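Local coordinates for transcription inhibitor protein Gfh1 (PDB 2F23) that inhibits all catalytic activities of RNA polymerase by partially occluding its substrate-binding site and preventing NTP binding, after a pH-dependent switch to its active orientation, at residues L7-Y12 against A72-E77. Sequence-based numbering, arbitrary orientation.
Sequences LTKAGY and AVILEE
L7 and I74 form a parallel beta bridge. L7 N donates to V73 O at 3.0 Å, nearly straight and in the carbonyl plane. L75 N donates to L7 O at 2.8 Å, almost along the C=O axis. The I74 side chain can be followed outward. CB lies beside L7 O. CG2, anti to the backbone N, meets CG of K9 at 3.7 Å. CG1 starts beside the backbone N (chi1 -58°). A further bend at chi2 (-58°) carries CD1 to Y12, 3.5 Å from CD1 of its ring and also close to its CB. The same methyl group approaches L7 CB. On the same side of the small sheet, L7 CD1 presses tightly on A72 CB at 3.4 Å. T8 is the N-cap of helix 9-37: OG1 accepts from G11 N and also bonds D136. Two waters link the first turn to E77 OE2, one from K9 N, the other from A10 N; the first also donates to L75 O. Thus the two-stranded parallel sheet of 5-7 and 72-74 closes the base of the coiled-coil hairpin, joining the start of helix 9-37 to the strand directly after helix 46-71, and T8 reaches the C-terminal domain through D136.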
ATOM      1  N   LEU A   7      -0.024   9.711   9.305  1.00  9.55           N
ATOM      2  CA  LEU A   7       0.859   8.550   9.370  1.00  7.95           C
ATOM      3  C   LEU A   7       1.477   8.445  10.752  1.00  7.47           C
ATOM      4  O   LEU A   7       1.711   9.456  11.410  1.00 10.49           O
ATOM      5  CB  LEU A   7       2.004   8.676   8.357  1.00  7.97           C
ATOM      6  CG  LEU A   7       1.716   8.438   6.876  1.00 10.11           C
ATOM      7  CD1 LEU A   7       2.953   8.780   6.052  1.00 10.52           C
ATOM      8  CD2 LEU A   7       1.333   6.984   6.664  1.00 11.50           C
ATOM      9  N   THR A   8       1.723   7.223  11.203  1.00  7.41           N
ATOM     10  CA  THR A   8       2.397   7.041  12.478  1.00  8.64           C
ATOM     11  C   THR A   8       3.872   7.059  12.084  1.00  8.09           C
ATOM     12  O   THR A   8       4.202   7.046  10.897  1.00  7.03           O
ATOM     13  CB  THR A   8       2.096   5.674  13.112  1.00  7.63           C
ATOM     14  OG1 THR A   8       2.376   4.643  12.159  1.00  7.46           O
ATOM     15  CG2 THR A   8       0.641   5.581  13.553  1.00  9.96           C
ATOM     16  N   LYS A   9       4.763   7.084  13.066  1.00  9.30           N
ATOM     17  CA  LYS A   9       6.182   7.073  12.751  1.00  9.95           C
ATOM     18  C   LYS A   9       6.510   5.804  11.973  1.00  8.96           C
ATOM     19  O   LYS A   9       7.295   5.832  11.030  1.00  9.15           O
ATOM     20  CB  LYS A   9       7.009   7.150  14.036  1.00 12.38           C
ATOM     21  CG  LYS A   9       6.782   8.441  14.811  1.00 18.04           C
ATOM     22  CD  LYS A   9       7.662   8.541  16.049  1.00 22.40           C
ATOM     23  CE  LYS A   9       9.129   8.698  15.687  1.00 25.08           C
ATOM     24  NZ  LYS A   9       9.959   8.981  16.891  1.00 27.71           N
ATOM     25  N   ALA A  10       5.888   4.691  12.356  1.00 10.00           N
ATOM     26  CA  ALA A  10       6.122   3.420  11.680  1.00  8.66           C
ATOM     27  C   ALA A  10       5.602   3.455  10.246  1.00  9.67           C
ATOM     28  O   ALA A  10       6.256   2.965   9.328  1.00  8.88           O
ATOM     29  CB  ALA A  10       5.451   2.288  12.450  1.00 10.59           C
ATOM     30  N   GLY A  11       4.421   4.038  10.058  1.00  8.59           N
ATOM     31  CA  GLY A  11       3.843   4.115   8.727  1.00  9.08           C
ATOM     32  C   GLY A  11       4.706   4.936   7.791  1.00  7.93           C
ATOM     33  O   GLY A  11       4.904   4.570   6.628  1.00  8.01           O
ATOM     34  N   TYR A  12       5.207   6.058   8.298  1.00  7.64           N
ATOM     35  CA  TYR A  12       6.069   6.933   7.514  1.00  6.96           C
ATOM     36  C   TYR A  12       7.343   6.174   7.155  1.00  8.49           C
ATOM     37  O   TYR A  12       7.783   6.186   6.006  1.00  9.01           O
ATOM     38  CB  TYR A  12       6.425   8.185   8.316  1.00  9.80           C
ATOM     39  CG  TYR A  12       7.215   9.204   7.527  1.00  9.31           C
ATOM     40  CD1 TYR A  12       6.575  10.250   6.866  1.00 10.47           C
ATOM     41  CD2 TYR A  12       8.603   9.117   7.437  1.00 14.22           C
ATOM     42  CE1 TYR A  12       7.303  11.191   6.133  1.00 14.95           C
ATOM     43  CE2 TYR A  12       9.336  10.044   6.708  1.00 16.57           C
ATOM     44  CZ  TYR A  12       8.683  11.078   6.060  1.00 16.76           C
ATOM     45  OH  TYR A  12       9.415  11.992   5.332  1.00 20.67           O
ATOM     46  N   ALA A  72       2.090  14.108   4.600  1.00 13.38           N
ATOM     47  CA  ALA A  72       1.782  13.425   5.843  1.00 13.23           C
ATOM     48  C   ALA A  72       2.043  14.206   7.121  1.00 13.57           C
ATOM     49  O   ALA A  72       3.000  14.973   7.227  1.00 13.61           O
ATOM     50  CB  ALA A  72       2.536  12.105   5.896  1.00 17.47           C
ATOM     51  N   VAL A  73       1.153  14.005   8.084  1.00 12.95           N
ATOM     52  CA  VAL A  73       1.280  14.602   9.400  1.00 12.66           C
ATOM     53  C   VAL A  73       1.608  13.388  10.258  1.00 12.61           C
ATOM     54  O   VAL A  73       0.894  12.383  10.210  1.00 13.09           O
ATOM     55  CB  VAL A  73      -0.041  15.224   9.885  1.00 13.13           C
ATOM     56  CG1 VAL A  73       0.131  15.765  11.300  1.00 15.18           C
ATOM     57  CG2 VAL A  73      -0.472  16.332   8.934  1.00 16.67           C
ATOM     58  N   ILE A  74       2.697  13.466  11.012  1.00 13.42           N
ATOM     59  CA  ILE A  74       3.108  12.355  11.858  1.00 13.35           C
ATOM     60  C   ILE A  74       2.381  12.411  13.187  1.00 12.84           C
ATOM     61  O   ILE A  74       2.522  13.368  13.950  1.00 16.22           O
ATOM     62  CB  ILE A  74       4.627  12.374  12.115  1.00 13.94           C
ATOM     63  CG1 ILE A  74       5.373  12.310  10.783  1.00 15.84           C
ATOM     64  CG2 ILE A  74       5.020  11.197  13.001  1.00 15.05           C
ATOM     65  CD1 ILE A  74       5.048  11.089   9.951  1.00 16.98           C
ATOM     66  N   LEU A  75       1.602  11.373  13.457  1.00 12.65           N
ATOM     67  CA  LEU A  75       0.837  11.300  14.682  1.00 13.50           C
ATOM     68  C   LEU A  75       1.675  10.863  15.860  1.00 14.72           C
ATOM     69  O   LEU A  75       2.727  10.241  15.715  1.00 15.20           O
ATOM     70  CB  LEU A  75      -0.344  10.340  14.514  1.00 12.56           C
ATOM     71  CG  LEU A  75      -1.344  10.725  13.424  1.00 12.76           C
ATOM     72  CD1 LEU A  75      -2.416   9.653  13.320  1.00 12.59           C
ATOM     73  CD2 LEU A  75      -1.966  12.078  13.748  1.00 13.76           C
ATOM     74  N   GLU A  76       1.189  11.214  17.038  1.00 16.31           N
ATOM     75  CA  GLU A  76       1.839  10.864  18.277  1.00 17.31           C
ATOM     76  C   GLU A  76       1.582   9.370  18.504  1.00 17.57           C
ATOM     77  O   GLU A  76       0.540   8.846  18.108  1.00 16.93           O
ATOM     78  CB  GLU A  76       1.221  11.713  19.381  1.00 18.77           C
ATOM     79  CG  GLU A  76       1.776  11.512  20.755  1.00 20.48           C
ATOM     80  CD  GLU A  76       1.138  12.461  21.741  1.00 19.95           C
ATOM     81  OE1 GLU A  76       1.296  12.239  22.951  1.00 19.87           O
ATOM     82  OE2 GLU A  76       0.482  13.433  21.299  1.00 20.57           O
ATOM     83  N   GLU A  77       2.531   8.682  19.125  1.00 17.77           N
ATOM     84  CA  GLU A  77       2.373   7.256  19.381  1.00 20.04           C
ATOM     85  C   GLU A  77       1.159   7.005  20.271  1.00 19.58           C
ATOM     86  O   GLU A  77       0.694   7.910  20.965  1.00 19.19           O
ATOM     87  CB  GLU A  77       3.626   6.699  20.058  1.00 23.76           C
ATOM     88  CG  GLU A  77       4.063   5.361  19.505  1.00 28.62           C
ATOM     89  CD  GLU A  77       4.559   5.474  18.079  1.00 31.57           C
ATOM     90  OE1 GLU A  77       5.680   5.990  17.879  1.00 34.56           O
ATOM     91  OE2 GLU A  77       3.823   5.063  17.157  1.00 30.79           O
TER
HETATM   92  O   HOH W   1       3.684   7.566  15.657  1.00 16.97           O
HETATM   93  O   HOH W   2       4.730   4.132  15.015  1.00 14.03           O